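PDB 1N71: aac(6')-Ii from Enterococcus faecium, which transfers an acetyl group from acetyl-coenzyme A to the 6'-amino group of aminoglycoside antibiotics, giving resistance to them. Local coordinates for residues I87-V92 and E148-K153; A134-Q137 and P143-F146. All coordinates share one frame; numbering follows the deposited sequence.

Contact 1 (I87-V92 and E148-K153); sequences IGTRLV and EKLGYK. With COA (coenzyme A), chain E.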
ATOM      1  N   ILE A  87      17.479   8.676 -17.468  1.00 19.92           N
ATOM      2  CA  ILE A  87      16.321   9.522 -17.200  1.00 18.40           C
ATOM      3  C   ILE A  87      15.629   9.037 -15.922  1.00 18.14           C
ATOM      4  O   ILE A  87      15.288   9.831 -15.047  1.00 15.11           O
ATOM      5  CB  ILE A  87      15.317   9.493 -18.377  1.00 19.60           C
ATOM      6  CG1 ILE A  87      15.953  10.129 -19.619  1.00 20.02           C
ATOM      7  CG2 ILE A  87      14.046  10.245 -17.996  1.00 18.63           C
ATOM      8  CD1 ILE A  87      15.108  10.004 -20.881  1.00 22.93           C
ATOM      9  N   GLY A  88      15.436   7.727 -15.815  1.00 17.06           N
ATOM     10  CA  GLY A  88      14.801   7.175 -14.630  1.00 17.59           C
ATOM     11  C   GLY A  88      15.604   7.445 -13.367  1.00 17.25           C
ATOM     12  O   GLY A  88      15.046   7.786 -12.321  1.00 17.10           O
ATOM     13  N   THR A  89      16.920   7.290 -13.457  1.00 17.03           N
ATOM     14  CA  THR A  89      17.789   7.513 -12.307  1.00 17.04           C
ATOM     15  C   THR A  89      17.674   8.958 -11.844  1.00 17.33           C
ATOM     16  O   THR A  89      17.507   9.236 -10.655  1.00 17.95           O
ATOM     17  CB  THR A  89      19.262   7.222 -12.655  1.00 18.21           C
ATOM     18  OG1 THR A  89      19.410   5.838 -12.996  1.00 17.67           O
ATOM     19  CG2 THR A  89      20.164   7.552 -11.470  1.00 18.49           C
ATOM     20  N   ARG A  90      17.763   9.880 -12.792  1.00 14.84           N
ATOM     21  CA  ARG A  90      17.673  11.294 -12.469  1.00 16.26           C
ATOM     22  C   ARG A  90      16.318  11.654 -11.863  1.00 16.34           C
ATOM     23  O   ARG A  90      16.236  12.493 -10.962  1.00 17.14           O
ATOM     24  CB  ARG A  90      17.969  12.111 -13.728  1.00 17.97           C
ATOM     25  CG  ARG A  90      19.368  11.816 -14.263  1.00 18.98           C
ATOM     26  CD  ARG A  90      19.589  12.407 -15.636  1.00 19.86           C
ATOM     27  NE  ARG A  90      19.527  13.859 -15.607  1.00 20.71           N
ATOM     28  CZ  ARG A  90      19.561  14.626 -16.689  1.00 22.57           C
ATOM     29  NH1 ARG A  90      19.653  14.069 -17.889  1.00 24.18           N
ATOM     30  NH2 ARG A  90      19.509  15.947 -16.567  1.00 23.09           N
ATOM     31  N   LEU A  91      15.253  11.012 -12.336  1.00 14.32           N
ATOM     32  CA  LEU A  91      13.922  11.275 -11.793  1.00 12.83           C
ATOM     33  C   LEU A  91      13.814  10.766 -10.356  1.00 13.45           C
ATOM     34  O   LEU A  91      13.284  11.450  -9.482  1.00 14.04           O
ATOM     35  CB  LEU A  91      12.836  10.602 -12.647  1.00 13.34           C
ATOM     36  CG  LEU A  91      12.509  11.233 -14.002  1.00 16.83           C
ATOM     37  CD1 LEU A  91      11.498  10.363 -14.750  1.00 15.42           C
ATOM     38  CD2 LEU A  91      11.960  12.637 -13.791  1.00 14.24           C
ATOM     39  N   VAL A  92      14.312   9.560 -10.111  1.00 14.70           N
ATOM     40  CA  VAL A  92      14.250   8.999  -8.768  1.00 15.47           C
ATOM     41  C   VAL A  92      15.070   9.829  -7.788  1.00 16.38           C
ATOM     42  O   VAL A  92      14.609  10.136  -6.693  1.00 15.55           O
ATOM     43  CB  VAL A  92      14.732   7.544  -8.761  1.00 16.29           C
ATOM     44  CG1 VAL A  92      14.878   7.040  -7.332  1.00 18.25           C
ATOM     45  CG2 VAL A  92      13.730   6.685  -9.521  1.00 14.81           C
ATOM     46  N   GLU A 148      16.773  -1.597  -7.247  1.00 19.70           N
ATOM     47  CA  GLU A 148      17.853  -2.103  -6.408  1.00 20.46           C
ATOM     48  C   GLU A 148      19.116  -1.286  -6.636  1.00 21.95           C
ATOM     49  O   GLU A 148      19.808  -0.925  -5.689  1.00 20.86           O
ATOM     50  CB  GLU A 148      18.161  -3.568  -6.714  1.00 22.62           C
ATOM     51  CG  GLU A 148      17.075  -4.535  -6.321  1.00 24.68           C
ATOM     52  CD  GLU A 148      17.612  -5.931  -6.094  1.00 26.87           C
ATOM     53  OE1 GLU A 148      18.463  -6.381  -6.893  1.00 29.12           O
ATOM     54  OE2 GLU A 148      17.177  -6.582  -5.121  1.00 28.56           O
ATOM     55  N   LYS A 149      19.414  -0.993  -7.898  1.00 22.00           N
ATOM     56  CA  LYS A 149      20.605  -0.224  -8.217  1.00 23.75           C
ATOM     57  C   LYS A 149      20.542   1.200  -7.681  1.00 23.02           C
ATOM     58  O   LYS A 149      21.571   1.860  -7.553  1.00 23.48           O
ATOM     59  CB  LYS A 149      20.851  -0.231  -9.729  1.00 24.52           C
ATOM     60  CG  LYS A 149      21.239  -1.617 -10.244  1.00 29.31           C
ATOM     61  CD  LYS A 149      21.702  -1.585 -11.687  1.00 33.45           C
ATOM     62  CE  LYS A 149      22.175  -2.961 -12.136  1.00 34.05           C
ATOM     63  NZ  LYS A 149      22.663  -2.936 -13.543  1.00 34.38           N
ATOM     64  N   LEU A 150      19.341   1.670  -7.352  1.00 21.42           N
ATOM     65  CA  LEU A 150      19.189   3.011  -6.799  1.00 20.14           C
ATOM     66  C   LEU A 150      19.128   2.976  -5.277  1.00 19.78           C
ATOM     67  O   LEU A 150      18.800   3.972  -4.637  1.00 19.22           O
ATOM     68  CB  LEU A 150      17.940   3.694  -7.359  1.00 20.63           C
ATOM     69  CG  LEU A 150      18.020   3.967  -8.861  1.00 23.47           C
ATOM     70  CD1 LEU A 150      16.807   4.754  -9.311  1.00 22.99           C
ATOM     71  CD2 LEU A 150      19.303   4.736  -9.164  1.00 26.32           C
ATOM     72  N   GLY A 151      19.432   1.818  -4.702  1.00 17.80           N
ATOM     73  CA  GLY A 151      19.439   1.704  -3.253  1.00 17.62           C
ATOM     74  C   GLY A 151      18.188   1.168  -2.593  1.00 16.87           C
ATOM     75  O   GLY A 151      18.119   1.112  -1.360  1.00 17.03           O
ATOM     76  N   TYR A 152      17.193   0.787  -3.386  1.00 15.05           N
ATOM     77  CA  TYR A 152      15.964   0.242  -2.811  1.00 16.32           C
ATOM     78  C   TYR A 152      16.162  -1.241  -2.552  1.00 15.73           C
ATOM     79  O   TYR A 152      16.941  -1.902  -3.238  1.00 16.06           O
ATOM     80  CB  TYR A 152      14.768   0.457  -3.746  1.00 14.40           C
ATOM     81  CG  TYR A 152      14.373   1.913  -3.871  1.00 16.27           C
ATOM     82  CD1 TYR A 152      15.214   2.831  -4.502  1.00 15.36           C
ATOM     83  CD2 TYR A 152      13.199   2.391  -3.284  1.00 14.59           C
ATOM     84  CE1 TYR A 152      14.902   4.195  -4.537  1.00 15.29           C
ATOM     85  CE2 TYR A 152      12.879   3.756  -3.311  1.00 15.94           C
ATOM     86  CZ  TYR A 152      13.738   4.647  -3.936  1.00 14.93           C
ATOM     87  OH  TYR A 152      13.454   5.993  -3.928  1.00 17.98           O
ATOM     88  N   LYS A 153      15.453  -1.758  -1.561  1.00 14.57           N
ATOM     89  CA  LYS A 153      15.561  -3.164  -1.193  1.00 14.47           C
ATOM     90  C   LYS A 153      14.186  -3.813  -1.176  1.00 12.72           C
ATOM     91  O   LYS A 153      13.204  -3.170  -0.829  1.00 11.99           O
ATOM     92  CB  LYS A 153      16.205  -3.257   0.197  1.00 17.40           C
ATOM     93  CG  LYS A 153      15.976  -4.553   0.956  1.00 20.27           C
ATOM     94  CD  LYS A 153      16.644  -4.490   2.336  1.00 21.68           C
ATOM     95  CE  LYS A 153      16.490  -5.798   3.098  1.00 26.48           C
ATOM     96  NZ  LYS A 153      17.376  -5.855   4.301  1.00 25.24           N
TER
HETATM   97  N1A COA E 601      15.971  -4.407 -15.517  1.00 22.22           N
HETATM   98  C2A COA E 601      17.219  -4.365 -15.016  1.00 23.18           C
HETATM   99  N3A COA E 601      18.023  -3.286 -14.881  1.00 25.36           N
HETATM  100  C4A COA E 601      17.401  -2.142 -15.327  1.00 23.90           C
HETATM  101  C5A COA E 601      16.138  -2.034 -15.863  1.00 22.48           C
HETATM  102  C6A COA E 601      15.382  -3.247 -15.952  1.00 21.61           C
HETATM  103  N6A COA E 601      14.148  -3.284 -16.449  1.00 20.17           N
HETATM  104  N7A COA E 601      15.854  -0.719 -16.200  1.00 22.07           N
HETATM  105  C8A COA E 601      16.939  -0.078 -15.878  1.00 22.87           C
HETATM  106  N9A COA E 601      17.925  -0.875 -15.344  1.00 23.99           N
HETATM  107  C1B COA E 601      19.267  -0.489 -14.883  1.00 27.22           C
HETATM  108  C2B COA E 601      20.175   0.005 -16.013  1.00 30.79           C
HETATM  109  O2B COA E 601      20.836  -1.117 -16.611  1.00 33.27           O
HETATM  110  C3B COA E 601      21.212   0.898 -15.341  1.00 31.37           C
HETATM  111  O3B COA E 601      22.182   0.051 -14.702  1.00 37.22           O
HETATM  112  P3B COA E 601      23.762   0.248 -14.962  1.00 41.10           P
HETATM  113  O7A COA E 601      23.913   0.092 -16.429  1.00 41.19           O
HETATM  114  O8A COA E 601      24.384  -0.835 -14.162  1.00 41.46           O
HETATM  115  O9A COA E 601      24.046   1.614 -14.458  1.00 40.65           O
HETATM  116  C4B COA E 601      20.367   1.561 -14.244  1.00 27.66           C
HETATM  117  O4B COA E 601      19.294   0.639 -14.014  1.00 26.14           O
HETATM  118  C5B COA E 601      19.846   2.964 -14.586  1.00 24.67           C
HETATM  119  O5B COA E 601      18.847   2.889 -15.610  1.00 22.37           O
HETATM  120  P1A COA E 601      18.175   4.209 -16.253  1.00 20.76           P
HETATM  121  O1A COA E 601      18.749   4.419 -17.600  1.00 19.09           O
HETATM  122  O2A COA E 601      18.204   5.301 -15.255  1.00 18.67           O
HETATM  123  O3A COA E 601      16.657   3.710 -16.407  1.00 20.29           O
HETATM  124  P2A COA E 601      15.535   4.249 -17.426  1.00 20.14           P
HETATM  125  O4A COA E 601      15.454   3.318 -18.572  1.00 20.91           O
HETATM  126  O5A COA E 601      15.712   5.696 -17.666  1.00 22.80           O
HETATM  127  O6A COA E 601      14.210   4.062 -16.539  1.00 20.77           O
HETATM  128  CBP COA E 601      12.476   2.470 -15.922  1.00 23.72           C
HETATM  129  CCP COA E 601      13.955   2.825 -15.853  1.00 20.81           C
HETATM  130  CDP COA E 601      12.282   1.097 -15.263  1.00 22.95           C
HETATM  131  CEP COA E 601      11.663   3.548 -15.146  1.00 23.07           C
HETATM  132  CAP COA E 601      12.045   2.432 -17.452  1.00 28.17           C
HETATM  133  OAP COA E 601      12.748   1.418 -18.178  1.00 29.71           O
HETATM  134  C9P COA E 601      10.522   2.339 -17.649  1.00 33.66           C
HETATM  135  O9P COA E 601       9.870   3.349 -17.949  1.00 36.32           O
HETATM  136  N8P COA E 601       9.973   1.130 -17.476  1.00 37.40           N
HETATM  137  C7P COA E 601       8.555   0.818 -17.612  1.00 43.94           C
HETATM  138  C6P COA E 601       7.729   1.288 -16.417  1.00 48.06           C
HETATM  139  C5P COA E 601       7.808   0.357 -15.221  1.00 51.23           C
HETATM  140  O5P COA E 601       7.598  -0.855 -15.352  1.00 52.95           O
HETATM  141  N4P COA E 601       8.108   0.931 -14.047  1.00 53.72           N
HETATM  142  C3P COA E 601       8.234   0.227 -12.766  1.00 54.10           C
HETATM  143  C2P COA E 601       7.352   0.839 -11.688  1.00 54.80           C
HETATM  144  S1P COA E 601       6.444  -0.388 -10.730  1.00 56.20           S

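Contact 2 (A134-Q137 and P143-F146); sequences ASIQ and PYEF. With COA (coenzyme A), chain E.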
ATOM      1  N   ALA A 134      15.283 -13.176  -0.884  1.00 17.42           N
ATOM      2  CA  ALA A 134      16.729 -12.982  -0.823  1.00 17.96           C
ATOM      3  C   ALA A 134      17.464 -13.562  -2.039  1.00 17.72           C
ATOM      4  O   ALA A 134      18.488 -13.029  -2.467  1.00 18.53           O
ATOM      5  CB  ALA A 134      17.282 -13.600   0.475  1.00 18.11           C
ATOM      6  N   SER A 135      16.940 -14.643  -2.605  1.00 18.73           N
ATOM      7  CA  SER A 135      17.589 -15.274  -3.755  1.00 18.96           C
ATOM      8  C   SER A 135      16.965 -14.898  -5.097  1.00 18.97           C
ATOM      9  O   SER A 135      17.212 -15.558  -6.112  1.00 17.73           O
ATOM     10  CB  SER A 135      17.559 -16.797  -3.592  1.00 23.20           C
ATOM     11  OG  SER A 135      16.226 -17.273  -3.546  1.00 24.01           O
ATOM     12  N   ILE A 136      16.166 -13.838  -5.119  1.00 17.92           N
ATOM     13  CA  ILE A 136      15.517 -13.431  -6.363  1.00 16.83           C
ATOM     14  C   ILE A 136      16.515 -13.288  -7.507  1.00 16.07           C
ATOM     15  O   ILE A 136      17.649 -12.856  -7.305  1.00 16.13           O
ATOM     16  CB  ILE A 136      14.765 -12.085  -6.198  1.00 16.07           C
ATOM     17  CG1 ILE A 136      13.951 -11.784  -7.460  1.00 16.81           C
ATOM     18  CG2 ILE A 136      15.763 -10.949  -5.964  1.00 16.93           C
ATOM     19  CD1 ILE A 136      13.039 -10.575  -7.328  1.00 18.13           C
ATOM     20  N   GLN A 137      16.084 -13.670  -8.706  1.00 17.20           N
ATOM     21  CA  GLN A 137      16.910 -13.560  -9.905  1.00 17.17           C
ATOM     22  C   GLN A 137      16.063 -12.852 -10.959  1.00 15.56           C
ATOM     23  O   GLN A 137      14.864 -13.100 -11.066  1.00 13.56           O
ATOM     24  CB  GLN A 137      17.324 -14.946 -10.422  1.00 18.68           C
ATOM     25  CG  GLN A 137      18.188 -15.750  -9.468  1.00 21.64           C
ATOM     26  CD  GLN A 137      19.570 -15.156  -9.281  1.00 25.04           C
ATOM     27  OE1 GLN A 137      20.263 -14.854 -10.249  1.00 26.30           O
ATOM     28  NE2 GLN A 137      19.982 -14.997  -8.029  1.00 28.48           N
ATOM     29  N   PRO A 143      11.958  -4.466 -13.865  1.00 17.07           N
ATOM     30  CA  PRO A 143      12.417  -3.212 -13.257  1.00 17.15           C
ATOM     31  C   PRO A 143      12.773  -3.210 -11.773  1.00 16.32           C
ATOM     32  O   PRO A 143      13.270  -2.203 -11.271  1.00 13.60           O
ATOM     33  CB  PRO A 143      11.286  -2.242 -13.583  1.00 17.15           C
ATOM     34  CG  PRO A 143      10.078  -3.123 -13.555  1.00 17.16           C
ATOM     35  CD  PRO A 143      10.557  -4.353 -14.305  1.00 16.54           C
ATOM     36  N   TYR A 144      12.536  -4.309 -11.058  1.00 15.30           N
ATOM     37  CA  TYR A 144      12.883  -4.307  -9.641  1.00 15.74           C
ATOM     38  C   TYR A 144      14.378  -4.048  -9.497  1.00 16.55           C
ATOM     39  O   TYR A 144      14.811  -3.370  -8.566  1.00 15.64           O
ATOM     40  CB  TYR A 144      12.529  -5.641  -8.954  1.00 16.15           C
ATOM     41  CG  TYR A 144      13.578  -6.731  -9.094  1.00 14.99           C
ATOM     42  CD1 TYR A 144      13.569  -7.601 -10.185  1.00 15.93           C
ATOM     43  CD2 TYR A 144      14.584  -6.884  -8.139  1.00 18.21           C
ATOM     44  CE1 TYR A 144      14.539  -8.599 -10.321  1.00 15.65           C
ATOM     45  CE2 TYR A 144      15.561  -7.878  -8.267  1.00 18.20           C
ATOM     46  CZ  TYR A 144      15.530  -8.731  -9.364  1.00 17.66           C
ATOM     47  OH  TYR A 144      16.493  -9.709  -9.507  1.00 18.72           O
ATOM     48  N   GLU A 145      15.155  -4.596 -10.426  1.00 15.25           N
ATOM     49  CA  GLU A 145      16.603  -4.443 -10.412  1.00 17.35           C
ATOM     50  C   GLU A 145      17.007  -2.989 -10.630  1.00 17.18           C
ATOM     51  O   GLU A 145      18.062  -2.551 -10.165  1.00 17.12           O
ATOM     52  CB  GLU A 145      17.221  -5.343 -11.483  1.00 19.82           C
ATOM     53  CG  GLU A 145      18.737  -5.364 -11.491  1.00 23.41           C
ATOM     54  CD  GLU A 145      19.282  -6.631 -12.133  1.00 26.37           C
ATOM     55  OE1 GLU A 145      18.710  -7.078 -13.148  1.00 22.96           O
ATOM     56  OE2 GLU A 145      20.282  -7.179 -11.623  1.00 31.22           O
ATOM     57  N   PHE A 146      16.170  -2.247 -11.346  1.00 16.28           N
ATOM     58  CA  PHE A 146      16.428  -0.831 -11.581  1.00 16.17           C
ATOM     59  C   PHE A 146      16.423  -0.140 -10.220  1.00 17.65           C
ATOM     60  O   PHE A 146      17.316   0.647  -9.897  1.00 15.90           O
ATOM     61  CB  PHE A 146      15.331  -0.236 -12.468  1.00 14.70           C
ATOM     62  CG  PHE A 146      15.229   1.268 -12.388  1.00 14.37           C
ATOM     63  CD1 PHE A 146      16.210   2.081 -12.954  1.00 14.58           C
ATOM     64  CD2 PHE A 146      14.157   1.865 -11.733  1.00 12.66           C
ATOM     65  CE1 PHE A 146      16.122   3.473 -12.866  1.00 14.91           C
ATOM     66  CE2 PHE A 146      14.055   3.253 -11.637  1.00 15.93           C
ATOM     67  CZ  PHE A 146      15.040   4.060 -12.205  1.00 15.06           C
TER
HETATM   68  N1A COA E 601      15.971  -4.407 -15.517  1.00 22.22           N
HETATM   69  C2A COA E 601      17.219  -4.365 -15.016  1.00 23.18           C
HETATM   70  N3A COA E 601      18.023  -3.286 -14.881  1.00 25.36           N
HETATM   71  C4A COA E 601      17.401  -2.142 -15.327  1.00 23.90           C
HETATM   72  C5A COA E 601      16.138  -2.034 -15.863  1.00 22.48           C
HETATM   73  C6A COA E 601      15.382  -3.247 -15.952  1.00 21.61           C
HETATM   74  N6A COA E 601      14.148  -3.284 -16.449  1.00 20.17           N
HETATM   75  N7A COA E 601      15.854  -0.719 -16.200  1.00 22.07           N
HETATM   76  C8A COA E 601      16.939  -0.078 -15.878  1.00 22.87           C
HETATM   77  N9A COA E 601      17.925  -0.875 -15.344  1.00 23.99           N
HETATM   78  C1B COA E 601      19.267  -0.489 -14.883  1.00 27.22           C
HETATM   79  C2B COA E 601      20.175   0.005 -16.013  1.00 30.79           C
HETATM   80  O2B COA E 601      20.836  -1.117 -16.611  1.00 33.27           O
HETATM   81  C3B COA E 601      21.212   0.898 -15.341  1.00 31.37           C
HETATM   82  O3B COA E 601      22.182   0.051 -14.702  1.00 37.22           O
HETATM   83  P3B COA E 601      23.762   0.248 -14.962  1.00 41.10           P
HETATM   84  O7A COA E 601      23.913   0.092 -16.429  1.00 41.19           O
HETATM   85  O8A COA E 601      24.384  -0.835 -14.162  1.00 41.46           O
HETATM   86  O9A COA E 601      24.046   1.614 -14.458  1.00 40.65           O
HETATM   87  C4B COA E 601      20.367   1.561 -14.244  1.00 27.66           C
HETATM   88  O4B COA E 601      19.294   0.639 -14.014  1.00 26.14           O
HETATM   89  C5B COA E 601      19.846   2.964 -14.586  1.00 24.67           C
HETATM   90  O5B COA E 601      18.847   2.889 -15.610  1.00 22.37           O
HETATM   91  P1A COA E 601      18.175   4.209 -16.253  1.00 20.76           P
HETATM   92  O1A COA E 601      18.749   4.419 -17.600  1.00 19.09           O
HETATM   93  O2A COA E 601      18.204   5.301 -15.255  1.00 18.67           O
HETATM   94  O3A COA E 601      16.657   3.710 -16.407  1.00 20.29           O
HETATM   95  P2A COA E 601      15.535   4.249 -17.426  1.00 20.14           P
HETATM   96  O4A COA E 601      15.454   3.318 -18.572  1.00 20.91           O
HETATM   97  O5A COA E 601      15.712   5.696 -17.666  1.00 22.80           O
HETATM   98  O6A COA E 601      14.210   4.062 -16.539  1.00 20.77           O
HETATM   99  CBP COA E 601      12.476   2.470 -15.922  1.00 23.72           C
HETATM  100  CCP COA E 601      13.955   2.825 -15.853  1.00 20.81           C
HETATM  101  CDP COA E 601      12.282   1.097 -15.263  1.00 22.95           C
HETATM  102  CEP COA E 601      11.663   3.548 -15.146  1.00 23.07           C
HETATM  103  CAP COA E 601      12.045   2.432 -17.452  1.00 28.17           C
HETATM  104  OAP COA E 601      12.748   1.418 -18.178  1.00 29.71           O
HETATM  105  C9P COA E 601      10.522   2.339 -17.649  1.00 33.66           C
HETATM  106  O9P COA E 601       9.870   3.349 -17.949  1.00 36.32           O
HETATM  107  N8P COA E 601       9.973   1.130 -17.476  1.00 37.40           N
HETATM  108  C7P COA E 601       8.555   0.818 -17.612  1.00 43.94           C
HETATM  109  C6P COA E 601       7.729   1.288 -16.417  1.00 48.06           C
HETATM  110  C5P COA E 601       7.808   0.357 -15.221  1.00 51.23           C
HETATM  111  O5P COA E 601       7.598  -0.855 -15.352  1.00 52.95           O
HETATM  112  N4P COA E 601       8.108   0.931 -14.047  1.00 53.72           N
HETATM  113  C3P COA E 601       8.234   0.227 -12.766  1.00 54.10           C
HETATM  114  C2P COA E 601       7.352   0.839 -11.688  1.00 54.80           C
HETATM  115  S1P COA E 601       6.444  -0.388 -10.730  1.00 56.20           S

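Contact 1 (I87-V92 and E148-K153)
Thr-89 and Leu-150 mark the nearest approach of the two backbones, their CA atoms 7.3 Å apart. Residues 87-92 are the first turns of a helix, whereas 148-153 leave one through a Schellman motif, with Gly-151 supplying the positive phi and Gly-151 N bonding Glu-148 O. The gap is filled by hydrocarbon. Leu-150 forks between its partners: CD1 meets Val-92 tip to tip, 3.5 Å from CB, while CD2 lies 3.7 Å from Thr-89 CG2. Val-92, compact and beta-branched, also offers CG1 obliquely to the ring of Tyr-152, whose OH is hydrogen-bonded to Glu-96.

Thr-89 faces both ways: OG1 stands beside the backbone N (chi1 -63°), leaving CG2 turned to Leu-150, and OG1 and N both donate to coenzyme A O2A, OG1 at 2.6 Å. Gly-88 N donates a hydrogen bond of 2.8 Å to coenzyme A O5A, and the bare Gly-88 CA admits the ester oxygen O6A. From the other helix, extended Lys-149 brings NZ to 2.8 Å from coenzyme A O8A on the 3'-phosphate. The apolar packing is consistent with holding two helix ends at a spacing the cofactor spans, and the helix N terminus probably helps stabilise the pyrophosphate charge.

Contact 2 (A134-Q137 and P143-F146)
Gln-137 N donates a hydrogen bond to Thr-119 OG1, and the backbone C of Gln-137 lies 3.5 Å from Tyr-144 OH; further backbone bonding joins Gln-137 to Thr-119. This bonding helps to fix the loop after helix 129-134 beside helix 144-149; no hydrogen bond crosses between 134-137 and 143-146.

The principal union is between Ile-136 and Tyr-144, which approach from opposite directions. Ile-136 is fully extended, with CG1 anti to the backbone N (chi1 -173°), and this sends CD1 squarely over the tyrosine ring: a CH-pi contact, 3.7 Å from CD1 to the Tyr-144 ring centroid and only 12° off the normal. CG2 of Ile-136 touches the phenol end of the ring, 3.8 Å from Tyr-144 CE2. The opposite face is covered by Glu-145 CB. A broad aromatic ring suits this place because it can be sandwiched between two aliphatic groups, and a long branched isoleucine can cover it with more than one carbon. Ile-154 of strand 153-158 packs against both residues.

Residues 143-146 also meet the cofactor. Asn-138 ND2 is bonded to Glu-145 OE1, and that atom lies 3.6 Å from coenzyme A C2A on the adenine. Phe-146 turns a face to the pantetheine arm, with CCP 3.7 Å above the ring plane, while Pro-143 CB sits 3.9 Å from coenzyme A CDP. Tyr-144 thus packs on the loop and on Ile-154, whereas Glu-145 and Phe-146 line the coenzyme A pocket, as in the GNAT acetyltransferase fold.

In the fold
From the N terminus, the chain builds strands 46-52, 55-66 and 70-78 before entering helix 87-101, the first partner of contact 1. Strand 106-112 and helix 129-134 follow, and the chain then reaches contact 2, which closes a tight five-residue loop between 134-137 and the start of helix 144-149. The end of that helix returns to helix 87-101 and closes contact 1, a loop of 55 residues that encloses the smaller one entirely. Both contacts share helix 144-149, and Phe-146 of contact 2 packs on Gly-88 and Val-92 of contact 1. Together they join the two helices beside coenzyme A to strand 153-158 at the edge of the chain's sheet.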